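Local coordinates for protein lipoteichoic acid primase (Listeria monocytogenes, PDB 4UOP) that belongs to the sulfatase-like family and forms an extracellular catalytic domain that binds a magnesium ion, at residues B[131-137]-B[432-438]; B[117-121]-B[428-432]. One frame throughout, in Å; residues are numbered along the deposited sequence.

Overall arrangement
After helix 34-41 the chain lays down part of the large mixed sheet and helix 107-117. Residues 117-121 leave that helix and supply one side of interaction 2. Helix 127-130 follows, and the loop behind it, 131-137, supplies one side of interaction 1. The rest of the sulfatase-like fold and the five-stranded antiparallel sheet come next. The last helix, 412-433, and the tail after it close both loops: 428-432 first meets 117-121, and 432-438 next meets 131-137. The two closures cross along the chain and share Val432. Their centres lie about 10 Å apart, and Tyr431 OH also packs on Pro137 CG at 3.4 Å. Together they tie the C-terminal helix and tail to the loops that follow helices 107-117 and 127-130.

Interaction 1: residues B[131-137]-B[432-438]; sequences YGDRVIP and VNNLPLR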
loop_
_atom_site.group_PDB
_atom_site.type_symbol
_atom_site.label_atom_id
_atom_site.label_comp_id
_atom_site.label_asym_id
_atom_site.label_seq_id
_atom_site.Cartn_x
_atom_site.Cartn_y
_atom_site.Cartn_z
ATOM N N TYR B 131 -9.686 -10.899 -1.410
ATOM C CA TYR B 131 -10.967 -11.453 -0.955
ATOM C C TYR B 131 -11.933 -11.801 -2.085
ATOM O O TYR B 131 -13.125 -12.037 -1.857
ATOM C CB TYR B 131 -11.597 -10.501 0.057
ATOM C CG TYR B 131 -10.727 -10.305 1.270
ATOM C CD1 TYR B 131 -10.569 -11.327 2.202
ATOM C CD2 TYR B 131 -10.023 -9.116 1.471
ATOM C CE1 TYR B 131 -9.763 -11.165 3.306
ATOM C CE2 TYR B 131 -9.214 -8.946 2.581
ATOM C CZ TYR B 131 -9.093 -9.972 3.500
ATOM O OH TYR B 131 -8.297 -9.809 4.603
ATOM N N GLY B 132 -11.409 -11.896 -3.305
ATOM C CA GLY B 132 -12.195 -12.350 -4.438
ATOM C C GLY B 132 -12.671 -13.789 -4.332
ATOM O O GLY B 132 -13.541 -14.200 -5.095
ATOM N N ASP B 133 -12.115 -14.546 -3.385
ATOM C CA ASP B 133 -12.538 -15.931 -3.132
ATOM C C ASP B 133 -13.591 -16.073 -2.025
ATOM O O ASP B 133 -13.885 -17.194 -1.595
ATOM C CB ASP B 133 -11.316 -16.812 -2.803
ATOM C CG ASP B 133 -10.586 -16.376 -1.531
ATOM O OD1 ASP B 133 -10.945 -15.336 -0.932
ATOM O OD2 ASP B 133 -9.626 -17.072 -1.135
ATOM N N ARG B 134 -14.162 -14.958 -1.568
ATOM C CA ARG B 134 -15.158 -14.984 -0.506
ATOM C C ARG B 134 -16.568 -14.751 -1.026
ATOM O O ARG B 134 -16.767 -14.291 -2.157
ATOM C CB ARG B 134 -14.860 -13.927 0.562
ATOM C CG ARG B 134 -13.438 -13.917 1.107
ATOM C CD ARG B 134 -12.958 -15.280 1.582
ATOM N NE ARG B 134 -11.558 -15.202 2.021
ATOM C CZ ARG B 134 -11.139 -14.965 3.260
ATOM N NH1 ARG B 134 -11.990 -14.800 4.266
ATOM N NH2 ARG B 134 -9.835 -14.901 3.497
ATOM N N VAL B 135 -17.541 -15.094 -0.190
ATOM C CA VAL B 135 -18.926 -14.725 -0.418
ATOM C C VAL B 135 -19.122 -13.430 0.355
ATOM O O VAL B 135 -19.189 -13.425 1.591
ATOM C CB VAL B 135 -19.909 -15.798 0.090
ATOM C CG1 VAL B 135 -21.349 -15.397 -0.215
ATOM C CG2 VAL B 135 -19.589 -17.149 -0.538
ATOM N N ILE B 136 -19.209 -12.321 -0.375
ATOM C CA ILE B 136 -19.203 -11.016 0.241
ATOM C C ILE B 136 -20.596 -10.405 0.248
ATOM O O ILE B 136 -21.168 -10.181 -0.816
ATOM C CB ILE B 136 -18.219 -10.061 -0.492
ATOM C CG1 ILE B 136 -16.825 -10.711 -0.612
ATOM C CG2 ILE B 136 -18.102 -8.747 0.254
ATOM C CD1 ILE B 136 -15.848 -9.947 -1.490
ATOM N N PRO B 137 -21.146 -10.120 1.447
ATOM C CA PRO B 137 -22.380 -9.358 1.510
ATOM C C PRO B 137 -22.186 -7.989 0.857
ATOM O O PRO B 137 -21.126 -7.381 1.001
ATOM C CB PRO B 137 -22.651 -9.217 3.008
ATOM C CG PRO B 137 -21.861 -10.314 3.649
ATOM C CD PRO B 137 -20.646 -10.457 2.791
ATOM N N VAL B 432 -13.991 -8.503 7.312
ATOM C CA VAL B 432 -13.719 -8.894 5.930
ATOM C C VAL B 432 -12.849 -10.145 5.898
ATOM O O VAL B 432 -13.069 -11.046 5.089
ATOM C CB VAL B 432 -13.020 -7.767 5.139
ATOM C CG1 VAL B 432 -12.533 -8.275 3.794
ATOM C CG2 VAL B 432 -13.956 -6.578 4.943
ATOM N N ASN B 433 -11.865 -10.203 6.787
ATOM C CA ASN B 433 -10.975 -11.358 6.843
ATOM C C ASN B 433 -11.684 -12.656 7.245
ATOM O O ASN B 433 -11.275 -13.731 6.834
ATOM C CB ASN B 433 -9.800 -11.091 7.782
ATOM C CG ASN B 433 -8.594 -11.941 7.442
ATOM O OD1 ASN B 433 -8.106 -11.916 6.310
ATOM N ND2 ASN B 433 -8.110 -12.707 8.412
ATOM N N ASN B 434 -12.753 -12.542 8.020
ATOM C CA ASN B 434 -13.534 -13.709 8.458
ATOM C C ASN B 434 -14.691 -14.126 7.528
ATOM O O ASN B 434 -15.442 -15.034 7.861
ATOM C CB ASN B 434 -14.075 -13.456 9.868
ATOM C CG ASN B 434 -12.978 -13.414 10.916
ATOM O OD1 ASN B 434 -11.965 -14.109 10.805
ATOM N ND2 ASN B 434 -13.176 -12.598 11.946
ATOM N N LEU B 435 -14.844 -13.479 6.372
ATOM C CA LEU B 435 -15.923 -13.849 5.443
ATOM C C LEU B 435 -15.729 -15.272 4.909
ATOM O O LEU B 435 -14.605 -15.684 4.642
ATOM C CB LEU B 435 -15.994 -12.877 4.258
ATOM C CG LEU B 435 -16.431 -11.459 4.608
ATOM C CD1 LEU B 435 -16.283 -10.559 3.389
ATOM C CD2 LEU B 435 -17.854 -11.428 5.132
ATOM N N PRO B 436 -16.830 -16.014 4.730
ATOM C CA PRO B 436 -16.707 -17.402 4.271
ATOM C C PRO B 436 -16.185 -17.538 2.847
ATOM O O PRO B 436 -16.363 -16.641 2.021
ATOM C CB PRO B 436 -18.137 -17.941 4.376
ATOM C CG PRO B 436 -19.013 -16.734 4.340
ATOM C CD PRO B 436 -18.231 -15.634 4.989
ATOM N N LEU B 437 -15.553 -18.670 2.575
ATOM C CA LEU B 437 -15.041 -18.978 1.252
ATOM C C LEU B 437 -16.171 -19.405 0.317
ATOM O O LEU B 437 -17.138 -20.049 0.745
ATOM C CB LEU B 437 -13.981 -20.075 1.348
ATOM C CG LEU B 437 -12.666 -19.662 2.027
ATOM C CD1 LEU B 437 -11.902 -20.885 2.517
ATOM C CD2 LEU B 437 -11.796 -18.842 1.082
ATOM N N ARG B 438 -16.050 -19.038 -0.956
ATOM C CA ARG B 438 -17.036 -19.422 -1.983
ATOM C C ARG B 438 -17.087 -20.924 -2.284
ATOM O O ARG B 438 -18.143 -21.438 -2.654
ATOM C CB ARG B 438 -16.778 -18.665 -3.287
ATOM C CG ARG B 438 -17.193 -17.208 -3.240
ATOM C CD ARG B 438 -16.512 -16.388 -4.329
ATOM N NE ARG B 438 -16.950 -16.778 -5.663
ATOM C CZ ARG B 438 -16.327 -16.445 -6.793
ATOM N NH1 ARG B 438 -15.218 -15.706 -6.780
ATOM N NH2 ARG B 438 -16.813 -16.863 -7.957
#
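Arg134 reaches along 432-438 to the end of helix 412-433. Its CB lies 3.4 Å from Pro436 O and also touches Leu435 CB. The chain bends at chi2 (-52°), and CD then passes beside Leu435 O. NE makes a weak hydrogen bond to Asp133 OD1, part of a salt bridge within the loop, and has Leu437 CD2 nearby. At the tip, Arg134 NH1 bonds to two carbonyls. It lies 2.8 Å from Leu435 O, in the carbonyl plane on a lone pair, and meets Asn433 O from above the carbonyl plane. The second bond ties the guanidinium to the last turn of the helix.

The edge of the Tyr131 ring, at CD1, points at one guanidinium face. The ring takes Val432 CG1 over its own face, a CH-pi contact 3.5 Å from the centroid. Tyr131 OH donates to Asn433 OD1 at 2.7 Å, with ring and amide planes nearly perpendicular (87°).

The backbones of Arg134 and Leu437 form a single beta bridge at the last residue of a type I turn, Tyr131 to Arg134. Val135 N donates to Pro436 O, and Arg438 N to Asp133 O at 2.9 Å. These bonds hold the largely exposed C-terminal tail, with Leu435 buried, against a loop of the sulfatase-like fold.

Arg438 NH1 binds Gly132 O at 2.8 Å, in the guanidinium plane. Arg438 CD packs against Arg134 O, which is buried and has no hydrogen-bond partner in the model. Leu435 CD2 meets Pro137 CD tip to tip, while its CD1 packs on Ile136 CG1.

Interaction 2: residues B[117-121]-B[428-432]; sequences TSTFP and SDSYV
Ser428 OG is gripped by two hydrogen bonds. It accepts from Phe120 N at 3.0 Å, with an angle of 151° at the hydrogen, and donates to water 2 at 2.6 Å. That water donates in turn to Phe120 O and Asp429 OD1, so both backbone polar groups of Phe120 are linked to the helix. Ser428 OG is anti to its own backbone N (chi1 180°), and this carries it across to the loop. Ser428 CB meets the Phe120 ring at its edge, 3.7 Å from CD2.

Thr119 packs further along the helix. Its CG2 touches the edge of the Tyr431 ring, 3.8 Å from CE2, and the two side chains cross at about a right angle. Its OG1 has Val432 CG2 beside it and donates to Thr117 OG1 at 2.7 Å. Tyr431 OH lies 3.3 Å from water 1, which makes a weak bond to Thr117 O.

Beyond the contact, Arg374 bonds to Pro121 O and forms a salt bridge with Asp429, a second tie between loop and helix. Thr117 OG1 also accepts from Thr119 N, an ST turn where this loop of the sulfatase-like fold leaves helix 107-117. The C-terminal helix packs on Thr119 and Phe120, at and just past the end of this turn.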
loop_
_atom_site.group_PDB
_atom_site.type_symbol
_atom_site.label_atom_id
_atom_site.label_comp_id
_atom_site.label_asym_id
_atom_site.label_seq_id
_atom_site.Cartn_x
_atom_site.Cartn_y
_atom_site.Cartn_z
ATOM N N THR B 117 -19.503 -2.847 -0.923
ATOM C CA THR B 117 -19.462 -3.602 0.335
ATOM C C THR B 117 -19.789 -2.782 1.576
ATOM O O THR B 117 -20.128 -3.367 2.613
ATOM C CB THR B 117 -18.085 -4.283 0.591
ATOM O OG1 THR B 117 -17.081 -3.303 0.904
ATOM C CG2 THR B 117 -17.657 -5.103 -0.599
ATOM N N SER B 118 -19.660 -1.451 1.499
ATOM C CA SER B 118 -19.733 -0.594 2.676
ATOM C C SER B 118 -18.772 -1.070 3.776
ATOM O O SER B 118 -19.107 -1.053 4.965
ATOM C CB SER B 118 -21.178 -0.513 3.198
ATOM O OG SER B 118 -21.384 0.653 3.970
ATOM N N THR B 119 -17.608 -1.554 3.367
ATOM C CA THR B 119 -16.511 -1.858 4.294
ATOM C C THR B 119 -15.294 -1.105 3.775
ATOM O O THR B 119 -15.245 -0.734 2.593
ATOM C CB THR B 119 -16.193 -3.372 4.384
ATOM O OG1 THR B 119 -15.632 -3.850 3.155
ATOM C CG2 THR B 119 -17.413 -4.167 4.702
ATOM N N PHE B 120 -14.314 -0.896 4.649
ATOM C CA PHE B 120 -13.125 -0.122 4.295
ATOM C C PHE B 120 -12.158 -0.921 3.437
ATOM O O PHE B 120 -11.984 -2.128 3.627
ATOM C CB PHE B 120 -12.421 0.383 5.559
ATOM C CG PHE B 120 -13.192 1.433 6.292
ATOM C CD1 PHE B 120 -13.137 2.752 5.891
ATOM C CD2 PHE B 120 -13.994 1.094 7.381
ATOM C CE1 PHE B 120 -13.854 3.726 6.564
ATOM C CE2 PHE B 120 -14.722 2.062 8.059
ATOM C CZ PHE B 120 -14.652 3.386 7.654
ATOM N N PRO B 121 -11.503 -0.249 2.482
ATOM C CA PRO B 121 -10.412 -0.928 1.804
ATOM C C PRO B 121 -9.296 -1.174 2.803
ATOM O O PRO B 121 -9.241 -0.511 3.837
ATOM C CB PRO B 121 -9.988 0.060 0.721
ATOM C CG PRO B 121 -10.453 1.374 1.201
ATOM C CD PRO B 121 -11.657 1.149 2.058
ATOM N N SER B 428 -13.608 -3.565 10.617
ATOM C CA SER B 428 -13.807 -3.807 9.190
ATOM C C SER B 428 -12.783 -4.815 8.669
ATOM O O SER B 428 -13.155 -5.767 7.973
ATOM C CB SER B 428 -13.747 -2.498 8.383
ATOM O OG SER B 428 -13.938 -2.750 6.996
ATOM N N ASP B 429 -11.508 -4.629 9.005
ATOM C CA ASP B 429 -10.469 -5.571 8.556
ATOM C C ASP B 429 -10.761 -6.987 9.073
ATOM O O ASP B 429 -10.642 -7.961 8.333
ATOM C CB ASP B 429 -9.070 -5.129 8.999
ATOM C CG ASP B 429 -8.603 -3.835 8.319
ATOM O OD1 ASP B 429 -9.229 -3.385 7.329
ATOM O OD2 ASP B 429 -7.617 -3.243 8.805
ATOM N N SER B 430 -11.156 -7.091 10.335
ATOM C CA SER B 430 -11.441 -8.408 10.936
ATOM C C SER B 430 -12.673 -9.055 10.309
ATOM O O SER B 430 -12.673 -10.248 9.977
ATOM C CB SER B 430 -11.616 -8.262 12.454
ATOM O OG SER B 430 -12.162 -9.440 13.018
ATOM N N TYR B 431 -13.722 -8.262 10.148
ATOM C CA TYR B 431 -14.954 -8.734 9.530
ATOM C C TYR B 431 -14.714 -9.271 8.117
ATOM O O TYR B 431 -15.179 -10.362 7.758
ATOM C CB TYR B 431 -15.976 -7.597 9.516
ATOM C CG TYR B 431 -17.146 -7.840 8.618
ATOM C CD1 TYR B 431 -18.137 -8.759 8.959
ATOM C CD2 TYR B 431 -17.263 -7.167 7.411
ATOM C CE1 TYR B 431 -19.212 -8.992 8.117
ATOM C CE2 TYR B 431 -18.336 -7.389 6.572
ATOM C CZ TYR B 431 -19.309 -8.300 6.933
ATOM O OH TYR B 431 -20.365 -8.509 6.079
ATOM N N VAL B 432 -13.991 -8.503 7.312
ATOM C CA VAL B 432 -13.719 -8.894 5.930
ATOM C C VAL B 432 -12.849 -10.145 5.898
ATOM O O VAL B 432 -13.069 -11.046 5.089
ATOM C CB VAL B 432 -13.020 -7.767 5.139
ATOM C CG1 VAL B 432 -12.533 -8.275 3.794
ATOM C CG2 VAL B 432 -13.956 -6.578 4.943
HETATM O O HOH W 1 -20.020 -6.764 3.334
HETATM O O HOH W 2 -11.696 -3.510 5.892
#